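Local coordinates for protein inorganic pyrophosphatase (PDB 2BQX) that catalyses the magnesium-dependent hydrolysis of inorganic pyrophosphate to two phosphate ions, working as a homohexamer, at residues G90-E95 and K152-K157; V40-Y45 and D142-K147; E20-S25 and D75-A80. All blocks are in the same frame, centred on the assembly; numbering follows the deposited sequence.

In the fold
The three contacts lie apart on one pyrophosphatase chain. Interaction 1 pairs strands 83-96 and 149-156, and interaction 3 sets the end of strand 14-21 against the 75-80 loop; strands 14-21 and 83-96 are neighbours in the same sheet, yet the two contacts sit on opposite sides of the chain's centre, their own centres 21 Å apart. Interaction 2, on the surface, joins strand 38-43 to the loop after helix 127-139 and approaches interaction 3 to about 4 Å between nearest atoms. Each borders predicted site residues: between side chains, Met94 lies about 4 Å from Asp101 and Glu20 about 5 Å from both Tyr54 and Asp69; interaction 2 contains Arg42, predicted to bind substrate.

Interaction 1 (G90-E95 and K152-K157); sequences GVLNME and KGFENK
Leu92 sets its CD1 methyl over the Phe154 ring, 3.7 Å from the centroid and only 6° off the ring normal, a CH-pi contact centred on the face. The same methyl reaches Gly153 O, while Leu92 CB and CD2 touch the CE2 and CZ region of the ring. The two residues form a non-hydrogen-bonded pair, and chi2 of the leucine places CD1 over the ring.

The other face of the sheet carries Val91, Asn93 and Glu155. Val91 CG1 packs against Glu155 CB at 3.6 Å, the two side chains running side by side. Asn93 and Glu155 instead cross at about a right angle, amide and carboxylate planes 74° apart. Asn93 OD1 lies 3.3 Å from Glu155 CD, and a water donating to both acceptors bridges OD1 (2.6 Å) and Glu155 OE2 (3.1 Å). Glu155 OE1 turns to Ser159 OG. Farther along, Lys152, whose chain bends at chi2 and then runs extended, has NZ 3.2 Å from Glu95 OE1 in a salt bridge.

Antiparallel backbone bonds position these groups. Val91 and Glu155 exchange two, and Asn93 N gives a nearly straight one (172°) to Gly153 O. Asn93 O receives Lys152 N at 2.8 Å and, weakly, Gly153 N: both residues face Asn93, a classic beta bulge. Gly153 has backbone angles that would jam a CB against the preceding carbonyl oxygen, which explains glycine there.

Strand 83-96 lies between strands 149-156 and 99-108 in the antiparallel part of the sheet, and its Met94 touches Asp101, predicted to bind magnesium. Helix 127-139 covers the Leu92 and Phe154 face with Leu130, Ile133 and Phe137, and helix 157-171 follows directly, with Asn156 as its N-cap bonded to Ser159 N.

Interaction 2 (V40-Y45 and D142-K147); sequences VDRVLY and DLEPNK
Tyr45 meets Glu144 and Leu143 across this surface contact, and these three residues bury the most area in it. Glu144 lays its CG methylene over the centre of the Tyr45 ring: CG stands 3.6 Å from the centroid and 5° off the ring normal, a CH-pi contact in which the two side chains cross at about a right angle. Leu143 works at the base of the tyrosine, its CB 3.7 Å from Tyr45 CB, and its CD1 lies against the Tyr45 carbonyl. The Leu143 carbonyl oxygen approaches Tyr45 CD2 obliquely at 3.5 Å, and Pro145 CD adds a looser touch at CE2.

From CG, the extended Glu144 chain (chi2 -177°) leads away from the ring face to Arg42. The salt bridge runs from Arg42 NH2 to Glu144 OE1 at 3.0 Å, with the guanidinium and carboxylate planes 81° apart; this is therefore not the coplanar, two-pronged pairing of the groups. OE2 lies 3.2 Å from the same NH2; a water 2.7 Å from OE2 probably donates to it and accepts from Tyr45 N. Charge and water together tie the buried carboxylate to both Arg42 and the backbone of Tyr45. Arg42 bends at chi2 and chi3, and its NE is bonded to Lys111 O of a second subunit, so the guanidinium has partners in two chains.

Tyr45 also packs on Pro114 of that second subunit, and Leu143 on His135 of a third, placing the contact where hexamer neighbours converge. Glu144 opens a type II beta turn ending at Lys147. On the strand side, Asp41 and Arg42 both face Lys28 in a classic beta bulge; with Lys28 and Arg42 predicted to bind substrate, the geometry is consistent with a rim of the pyrophosphatase active site.

Interaction 3 (E20-S25 and D75-A80); sequences EISKHS and DVAFQA
Ser22 and Phe78 are joined by the hydroxyl of the serine, whose OG stands anti to the backbone N (chi1 -167°) and therefore reaches across to the 75-80 loop. Lys23 likewise starts with CG anti to its backbone N, and its remaining torsions are all extended, stretching the chain straight beside Val76 towards Asp75.

Ser22 OG donates to Phe78 O at 2.7 Å, a short bond. The donor lies well above the carbonyl plane, 55° out of it. Ala77 CB presses close to the same hydroxyl, 3.2 Å from Ser22 OG, and also meets Lys23 O at 3.5 Å and Lys23 CB at 4.0 Å. At the far end of the contact Ala80 CB rests 3.8 Å from Glu20 O.

The two segments run roughly antiparallel, their end-to-end directions 153° apart. Ser22 opens a type II beta turn, closed by Ser25 N bonding to Ser22 O. Asn53 links both sides: its OD1 accepts from Lys23 N and Phe78 N. On the loop's outer side, Gln79 N bonds Tyr29 OH of a fourth subunit. Glu20 and Ile21 face Tyr54 in a classic beta bulge; Tyr54 and nearby Asp69 are predicted to bind substrate and magnesium.

Lys23 NZ is hydrogen-bonded to Ser74 O; Asp75 OD1 stays 4.8 Å from Lys23 NZ, too far for a salt bridge, so attraction would be weak. What holds the segments directly is a side-chain hydroxyl meeting a backbone carbonyl, with the Ala77 methyl beside it, Ala80 CB against Glu20 O farther along, and packing of the Lys23 chain, more than paired charges.

Interaction 1 (G90-E95 and K152-K157)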
loop_
_atom_site.group_PDB
_atom_site.type_symbol
_atom_site.label_atom_id
_atom_site.label_comp_id
_atom_site.label_asym_id
_atom_site.label_seq_id
_atom_site.Cartn_x
_atom_site.Cartn_y
_atom_site.Cartn_z
ATOM N N GLY A 90 -29.036 -3.209 -9.217
ATOM C CA GLY A 90 -29.059 -3.827 -10.535
ATOM C C GLY A 90 -28.475 -5.227 -10.590
ATOM O O GLY A 90 -28.196 -5.833 -9.558
ATOM N N VAL A 91 -28.306 -5.748 -11.802
ATOM C CA VAL A 91 -27.736 -7.076 -11.993
ATOM C C VAL A 91 -26.991 -7.149 -13.326
ATOM O O VAL A 91 -27.388 -6.519 -14.310
ATOM C CB VAL A 91 -28.837 -8.181 -11.943
ATOM C CG1 VAL A 91 -29.866 -7.953 -13.041
ATOM C CG2 VAL A 91 -28.202 -9.558 -12.088
ATOM N N LEU A 92 -25.890 -7.898 -13.341
ATOM C CA LEU A 92 -25.083 -8.079 -14.546
ATOM C C LEU A 92 -25.240 -9.514 -15.040
ATOM O O LEU A 92 -24.935 -10.468 -14.323
ATOM C CB LEU A 92 -23.601 -7.793 -14.255
ATOM C CG LEU A 92 -22.601 -8.027 -15.395
ATOM C CD1 LEU A 92 -22.998 -7.221 -16.623
ATOM C CD2 LEU A 92 -21.205 -7.632 -14.931
ATOM N N ASN A 93 -25.719 -9.656 -16.270
ATOM C CA ASN A 93 -25.936 -10.968 -16.872
ATOM C C ASN A 93 -24.786 -11.351 -17.801
ATOM O O ASN A 93 -24.338 -10.546 -18.613
ATOM C CB ASN A 93 -27.253 -10.951 -17.652
ATOM C CG ASN A 93 -28.453 -10.683 -16.762
ATOM O OD1 ASN A 93 -29.385 -9.976 -17.149
ATOM N ND2 ASN A 93 -28.441 -11.254 -15.567
ATOM N N MET A 94 -24.312 -12.586 -17.682
ATOM C CA MET A 94 -23.219 -13.053 -18.519
ATOM C C MET A 94 -23.300 -14.556 -18.747
ATOM O O MET A 94 -23.940 -15.287 -17.987
ATOM C CB MET A 94 -21.873 -12.720 -17.870
ATOM C CG MET A 94 -21.689 -13.329 -16.485
ATOM S SD MET A 94 -20.173 -12.747 -15.689
ATOM C CE MET A 94 -20.642 -11.092 -15.298
ATOM N N GLU A 95 -22.627 -15.009 -19.792
ATOM C CA GLU A 95 -22.597 -16.422 -20.122
ATOM C C GLU A 95 -21.156 -16.903 -20.071
ATOM O O GLU A 95 -20.267 -16.242 -20.610
ATOM C CB GLU A 95 -23.148 -16.642 -21.533
ATOM C CG GLU A 95 -23.207 -18.100 -21.952
ATOM C CD GLU A 95 -23.291 -18.280 -23.453
ATOM O OE1 GLU A 95 -23.534 -17.281 -24.167
ATOM O OE2 GLU A 95 -23.110 -19.424 -23.920
ATOM N N LYS A 152 -23.554 -10.073 -21.256
ATOM C CA LYS A 152 -24.734 -9.640 -21.995
ATOM C C LYS A 152 -25.002 -8.162 -21.742
ATOM O O LYS A 152 -25.097 -7.372 -22.679
ATOM C CB LYS A 152 -25.958 -10.463 -21.583
ATOM C CG LYS A 152 -25.760 -11.966 -21.702
ATOM C CD LYS A 152 -25.362 -12.380 -23.114
ATOM C CE LYS A 152 -25.107 -13.874 -23.184
ATOM N NZ LYS A 152 -24.608 -14.301 -24.520
ATOM N N GLY A 153 -25.115 -7.794 -20.469
ATOM C CA GLY A 153 -25.378 -6.410 -20.122
ATOM C C GLY A 153 -25.984 -6.290 -18.741
ATOM O O GLY A 153 -26.176 -7.296 -18.057
ATOM N N PHE A 154 -26.281 -5.062 -18.324
ATOM C CA PHE A 154 -26.875 -4.816 -17.014
ATOM C C PHE A 154 -28.385 -4.632 -17.088
ATOM O O PHE A 154 -28.915 -4.164 -18.095
ATOM C CB PHE A 154 -26.301 -3.546 -16.383
ATOM C CG PHE A 154 -24.841 -3.626 -16.057
ATOM C CD1 PHE A 154 -23.881 -3.341 -17.019
ATOM C CD2 PHE A 154 -24.425 -3.964 -14.774
ATOM C CE1 PHE A 154 -22.523 -3.388 -16.710
ATOM C CE2 PHE A 154 -23.070 -4.016 -14.451
ATOM C CZ PHE A 154 -22.118 -3.725 -15.421
ATOM N N GLU A 155 -29.068 -4.994 -16.007
ATOM C CA GLU A 155 -30.510 -4.807 -15.903
ATOM C C GLU A 155 -30.723 -4.026 -14.612
ATOM O O GLU A 155 -29.849 -4.021 -13.742
ATOM C CB GLU A 155 -31.238 -6.151 -15.862
ATOM C CG GLU A 155 -30.917 -7.014 -17.070
ATOM C CD GLU A 155 -31.999 -8.021 -17.386
ATOM O OE1 GLU A 155 -32.570 -8.606 -16.444
ATOM O OE2 GLU A 155 -32.268 -8.238 -18.587
ATOM N N ASN A 156 -31.871 -3.367 -14.483
ATOM C CA ASN A 156 -32.144 -2.547 -13.313
ATOM C C ASN A 156 -32.459 -3.263 -12.003
ATOM O O ASN A 156 -32.498 -4.493 -11.931
ATOM C CB ASN A 156 -33.260 -1.542 -13.620
ATOM C CG ASN A 156 -34.554 -2.206 -14.030
ATOM O OD1 ASN A 156 -34.841 -3.337 -13.637
ATOM N ND2 ASN A 156 -35.359 -1.491 -14.811
ATOM N N LYS A 157 -32.675 -2.464 -10.964
ATOM C CA LYS A 157 -32.975 -2.972 -9.632
ATOM C C LYS A 157 -34.197 -3.891 -9.607
ATOM O O LYS A 157 -34.211 -4.898 -8.895
ATOM C CB LYS A 157 -33.183 -1.798 -8.675
ATOM C CG LYS A 157 -33.411 -2.196 -7.229
ATOM C CD LYS A 157 -33.749 -0.975 -6.382
ATOM C CE LYS A 157 -33.933 -1.364 -4.936
ATOM N NZ LYS A 157 -34.391 -0.230 -4.082
HETATM O O HOH W 1 -29.397 -8.796 -19.467
#

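Interaction 2 (V40-Y45 and D142-K147)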
loop_
_atom_site.group_PDB
_atom_site.type_symbol
_atom_site.label_atom_id
_atom_site.label_comp_id
_atom_site.label_asym_id
_atom_site.label_seq_id
_atom_site.Cartn_x
_atom_site.Cartn_y
_atom_site.Cartn_z
ATOM N N VAL A 40 -7.939 -19.901 -0.584
ATOM C CA VAL A 40 -7.346 -19.154 -1.683
ATOM C C VAL A 40 -7.815 -19.946 -2.891
ATOM O O VAL A 40 -7.475 -21.121 -3.035
ATOM C CB VAL A 40 -5.814 -19.181 -1.631
ATOM C CG1 VAL A 40 -5.247 -18.480 -2.860
ATOM C CG2 VAL A 40 -5.325 -18.502 -0.356
ATOM N N ASP A 41 -8.596 -19.315 -3.760
ATOM C CA ASP A 41 -9.140 -20.021 -4.915
ATOM C C ASP A 41 -8.412 -19.750 -6.225
ATOM O O ASP A 41 -8.149 -20.669 -7.003
ATOM C CB ASP A 41 -10.624 -19.666 -5.062
ATOM C CG ASP A 41 -11.339 -20.533 -6.080
ATOM O OD1 ASP A 41 -12.084 -19.968 -6.901
ATOM O OD2 ASP A 41 -11.170 -21.771 -6.057
ATOM N N ARG A 42 -8.072 -18.494 -6.477
ATOM C CA ARG A 42 -7.401 -18.182 -7.727
ATOM C C ARG A 42 -6.676 -16.853 -7.705
ATOM O O ARG A 42 -7.103 -15.916 -7.041
ATOM C CB ARG A 42 -8.441 -18.168 -8.854
ATOM C CG ARG A 42 -7.935 -17.699 -10.207
ATOM C CD ARG A 42 -7.014 -18.731 -10.831
ATOM N NE ARG A 42 -7.557 -20.078 -10.690
ATOM C CZ ARG A 42 -8.756 -20.454 -11.123
ATOM N NH1 ARG A 42 -9.162 -21.705 -10.940
ATOM N NH2 ARG A 42 -9.546 -19.583 -11.743
ATOM N N VAL A 43 -5.561 -16.797 -8.422
ATOM C CA VAL A 43 -4.813 -15.563 -8.566
ATOM C C VAL A 43 -4.987 -15.271 -10.045
ATOM O O VAL A 43 -4.638 -16.099 -10.891
ATOM C CB VAL A 43 -3.313 -15.726 -8.246
ATOM C CG1 VAL A 43 -2.604 -14.396 -8.461
ATOM C CG2 VAL A 43 -3.124 -16.175 -6.797
ATOM N N LEU A 44 -5.554 -14.113 -10.356
ATOM C CA LEU A 44 -5.799 -13.734 -11.750
ATOM C C LEU A 44 -4.573 -13.977 -12.628
ATOM O O LEU A 44 -3.452 -13.647 -12.248
ATOM C CB LEU A 44 -6.209 -12.259 -11.822
ATOM C CG LEU A 44 -7.525 -11.870 -11.139
ATOM C CD1 LEU A 44 -7.743 -10.376 -11.280
ATOM C CD2 LEU A 44 -8.689 -12.636 -11.779
ATOM N N TYR A 45 -4.797 -14.561 -13.800
ATOM C CA TYR A 45 -3.716 -14.848 -14.741
ATOM C C TYR A 45 -3.218 -13.574 -15.416
ATOM O O TYR A 45 -2.057 -13.483 -15.798
ATOM C CB TYR A 45 -4.196 -15.801 -15.835
ATOM C CG TYR A 45 -4.302 -17.263 -15.440
ATOM C CD1 TYR A 45 -4.746 -17.645 -14.174
ATOM C CD2 TYR A 45 -4.023 -18.263 -16.370
ATOM C CE1 TYR A 45 -4.912 -19.001 -13.849
ATOM C CE2 TYR A 45 -4.187 -19.610 -16.065
ATOM C CZ TYR A 45 -4.632 -19.971 -14.804
ATOM O OH TYR A 45 -4.805 -21.307 -14.507
ATOM N N ASP A 142 -9.701 -14.660 -19.959
ATOM C CA ASP A 142 -9.138 -14.896 -21.291
ATOM C C ASP A 142 -7.994 -15.902 -21.249
ATOM O O ASP A 142 -7.975 -16.857 -22.021
ATOM C CB ASP A 142 -8.595 -13.603 -21.923
ATOM C CG ASP A 142 -9.688 -12.662 -22.422
ATOM O OD1 ASP A 142 -10.845 -13.102 -22.611
ATOM O OD2 ASP A 142 -9.365 -11.471 -22.645
ATOM N N LEU A 143 -7.043 -15.681 -20.344
ATOM C CA LEU A 143 -5.869 -16.542 -20.230
ATOM C C LEU A 143 -6.103 -17.916 -19.614
ATOM O O LEU A 143 -5.230 -18.773 -19.668
ATOM C CB LEU A 143 -4.769 -15.816 -19.445
ATOM C CG LEU A 143 -4.225 -14.541 -20.100
ATOM C CD1 LEU A 143 -3.326 -13.799 -19.125
ATOM C CD2 LEU A 143 -3.466 -14.893 -21.372
ATOM N N GLU A 144 -7.264 -18.123 -19.005
ATOM C CA GLU A 144 -7.542 -19.418 -18.404
ATOM C C GLU A 144 -8.039 -20.371 -19.477
ATOM O O GLU A 144 -9.036 -20.108 -20.145
ATOM C CB GLU A 144 -8.565 -19.283 -17.284
ATOM C CG GLU A 144 -7.992 -18.624 -16.042
ATOM C CD GLU A 144 -8.987 -18.546 -14.913
ATOM O OE1 GLU A 144 -9.749 -19.517 -14.737
ATOM O OE2 GLU A 144 -8.998 -17.523 -14.191
ATOM N N PRO A 145 -7.335 -21.492 -19.668
ATOM C CA PRO A 145 -7.738 -22.467 -20.683
ATOM C C PRO A 145 -9.096 -23.112 -20.422
ATOM O O PRO A 145 -9.449 -23.410 -19.282
ATOM C CB PRO A 145 -6.593 -23.477 -20.662
ATOM C CG PRO A 145 -6.075 -23.382 -19.256
ATOM C CD PRO A 145 -6.087 -21.904 -19.004
ATOM N N ASN A 146 -9.862 -23.302 -21.490
ATOM C CA ASN A 146 -11.173 -23.938 -21.399
ATOM C C ASN A 146 -12.216 -23.112 -20.652
ATOM O O ASN A 146 -13.267 -23.627 -20.266
ATOM C CB ASN A 146 -11.028 -25.314 -20.739
ATOM C CG ASN A 146 -9.928 -26.146 -21.371
ATOM O OD1 ASN A 146 -9.899 -26.324 -22.586
ATOM N ND2 ASN A 146 -9.016 -26.658 -20.547
ATOM N N LYS A 147 -11.930 -21.831 -20.446
ATOM C CA LYS A 147 -12.867 -20.949 -19.758
ATOM C C LYS A 147 -13.043 -19.651 -20.538
ATOM O O LYS A 147 -12.136 -19.213 -21.243
ATOM C CB LYS A 147 -12.370 -20.656 -18.339
ATOM C CG LYS A 147 -12.419 -21.867 -17.422
ATOM C CD LYS A 147 -11.831 -21.560 -16.063
ATOM C CE LYS A 147 -11.973 -22.741 -15.115
ATOM N NZ LYS A 147 -13.398 -22.993 -14.771
HETATM O O HOH W 2 -7.394 -15.371 -14.507
#

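Interaction 3 (E20-S25 and D75-A80)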
loop_
_atom_site.group_PDB
_atom_site.type_symbol
_atom_site.label_atom_id
_atom_site.label_comp_id
_atom_site.label_asym_id
_atom_site.label_seq_id
_atom_site.Cartn_x
_atom_site.Cartn_y
_atom_site.Cartn_z
ATOM N N GLU A 20 -15.726 -12.106 -0.463
ATOM C CA GLU A 20 -14.712 -13.116 -0.731
ATOM C C GLU A 20 -13.542 -12.520 -1.507
ATOM O O GLU A 20 -12.453 -13.090 -1.535
ATOM C CB GLU A 20 -15.303 -14.268 -1.540
ATOM C CG GLU A 20 -16.342 -15.083 -0.798
ATOM C CD GLU A 20 -16.943 -16.159 -1.675
ATOM O OE1 GLU A 20 -17.456 -15.808 -2.755
ATOM O OE2 GLU A 20 -16.903 -17.346 -1.286
ATOM N N ILE A 21 -13.779 -11.380 -2.152
ATOM C CA ILE A 21 -12.745 -10.713 -2.930
ATOM C C ILE A 21 -12.778 -9.229 -2.605
ATOM O O ILE A 21 -13.830 -8.605 -2.675
ATOM C CB ILE A 21 -12.971 -10.877 -4.443
ATOM C CG1 ILE A 21 -13.159 -12.358 -4.786
ATOM C CG2 ILE A 21 -11.784 -10.289 -5.200
ATOM C CD1 ILE A 21 -13.486 -12.610 -6.238
ATOM N N SER A 22 -11.628 -8.674 -2.244
ATOM C CA SER A 22 -11.543 -7.260 -1.898
ATOM C C SER A 22 -11.270 -6.424 -3.143
ATOM O O SER A 22 -10.496 -6.829 -4.015
ATOM C CB SER A 22 -10.431 -7.049 -0.862
ATOM O OG SER A 22 -10.517 -5.765 -0.279
ATOM N N LYS A 23 -11.911 -5.262 -3.232
ATOM C CA LYS A 23 -11.718 -4.378 -4.382
ATOM C C LYS A 23 -10.222 -4.148 -4.619
ATOM O O LYS A 23 -9.455 -4.004 -3.667
ATOM C CB LYS A 23 -12.412 -3.028 -4.135
ATOM C CG LYS A 23 -12.358 -2.087 -5.328
ATOM C CD LYS A 23 -12.962 -0.728 -5.014
ATOM C CE LYS A 23 -12.989 0.145 -6.259
ATOM N NZ LYS A 23 -13.411 1.540 -5.939
ATOM N N HIS A 24 -9.828 -4.130 -5.893
ATOM C CA HIS A 24 -8.443 -3.915 -6.330
ATOM C C HIS A 24 -7.528 -5.128 -6.215
ATOM O O HIS A 24 -6.416 -5.118 -6.743
ATOM C CB HIS A 24 -7.795 -2.741 -5.574
ATOM C CG HIS A 24 -8.502 -1.436 -5.767
ATOM N ND1 HIS A 24 -8.766 -0.915 -7.014
ATOM C CD2 HIS A 24 -8.999 -0.546 -4.875
ATOM C CE1 HIS A 24 -9.397 0.238 -6.885
ATOM N NE2 HIS A 24 -9.550 0.485 -5.598
ATOM N N SER A 25 -7.980 -6.171 -5.531
ATOM C CA SER A 25 -7.159 -7.366 -5.365
ATOM C C SER A 25 -7.178 -8.236 -6.618
ATOM O O SER A 25 -8.107 -8.157 -7.425
ATOM C CB SER A 25 -7.663 -8.185 -4.169
ATOM O OG SER A 25 -6.938 -9.397 -4.039
ATOM N N ASP A 75 -15.969 2.965 -2.669
ATOM C CA ASP A 75 -14.692 3.596 -2.940
ATOM C C ASP A 75 -13.624 2.881 -2.131
ATOM O O ASP A 75 -12.435 3.011 -2.424
ATOM C CB ASP A 75 -14.707 5.075 -2.566
ATOM C CG ASP A 75 -15.595 5.892 -3.479
ATOM O OD1 ASP A 75 -15.735 5.518 -4.663
ATOM O OD2 ASP A 75 -16.134 6.911 -3.014
ATOM N N VAL A 76 -14.042 2.129 -1.113
ATOM C CA VAL A 76 -13.087 1.404 -0.278
ATOM C C VAL A 76 -13.144 -0.106 -0.476
ATOM O O VAL A 76 -14.127 -0.637 -0.982
ATOM C CB VAL A 76 -13.289 1.703 1.232
ATOM C CG1 VAL A 76 -13.202 3.196 1.483
ATOM C CG2 VAL A 76 -14.614 1.139 1.717
ATOM N N ALA A 77 -12.066 -0.778 -0.084
ATOM C CA ALA A 77 -11.956 -2.230 -0.195
ATOM C C ALA A 77 -12.248 -2.895 1.156
ATOM O O ALA A 77 -11.608 -2.575 2.158
ATOM C CB ALA A 77 -10.538 -2.600 -0.660
ATOM N N PHE A 78 -13.219 -3.806 1.178
ATOM C CA PHE A 78 -13.584 -4.521 2.393
ATOM C C PHE A 78 -12.758 -5.804 2.480
ATOM O O PHE A 78 -12.496 -6.455 1.465
ATOM C CB PHE A 78 -15.083 -4.872 2.386
ATOM C CG PHE A 78 -15.987 -3.670 2.291
ATOM C CD1 PHE A 78 -15.826 -2.594 3.161
ATOM C CD2 PHE A 78 -16.974 -3.599 1.315
ATOM C CE1 PHE A 78 -16.633 -1.462 3.059
ATOM C CE2 PHE A 78 -17.789 -2.471 1.202
ATOM C CZ PHE A 78 -17.612 -1.401 2.075
ATOM N N GLN A 79 -12.364 -6.162 3.696
ATOM C CA GLN A 79 -11.554 -7.352 3.951
ATOM C C GLN A 79 -12.246 -8.656 3.581
ATOM O O GLN A 79 -13.400 -8.882 3.953
ATOM C CB GLN A 79 -11.168 -7.385 5.428
ATOM C CG GLN A 79 -10.308 -8.578 5.816
ATOM C CD GLN A 79 -9.618 -8.356 7.148
ATOM O OE1 GLN A 79 -8.773 -7.467 7.279
ATOM N NE2 GLN A 79 -9.980 -9.152 8.142
ATOM N N ALA A 80 -11.546 -9.519 2.848
ATOM C CA ALA A 80 -12.134 -10.799 2.470
ATOM C C ALA A 80 -12.520 -11.497 3.766
ATOM O O ALA A 80 -11.761 -11.488 4.733
ATOM C CB ALA A 80 -11.132 -11.648 1.691
#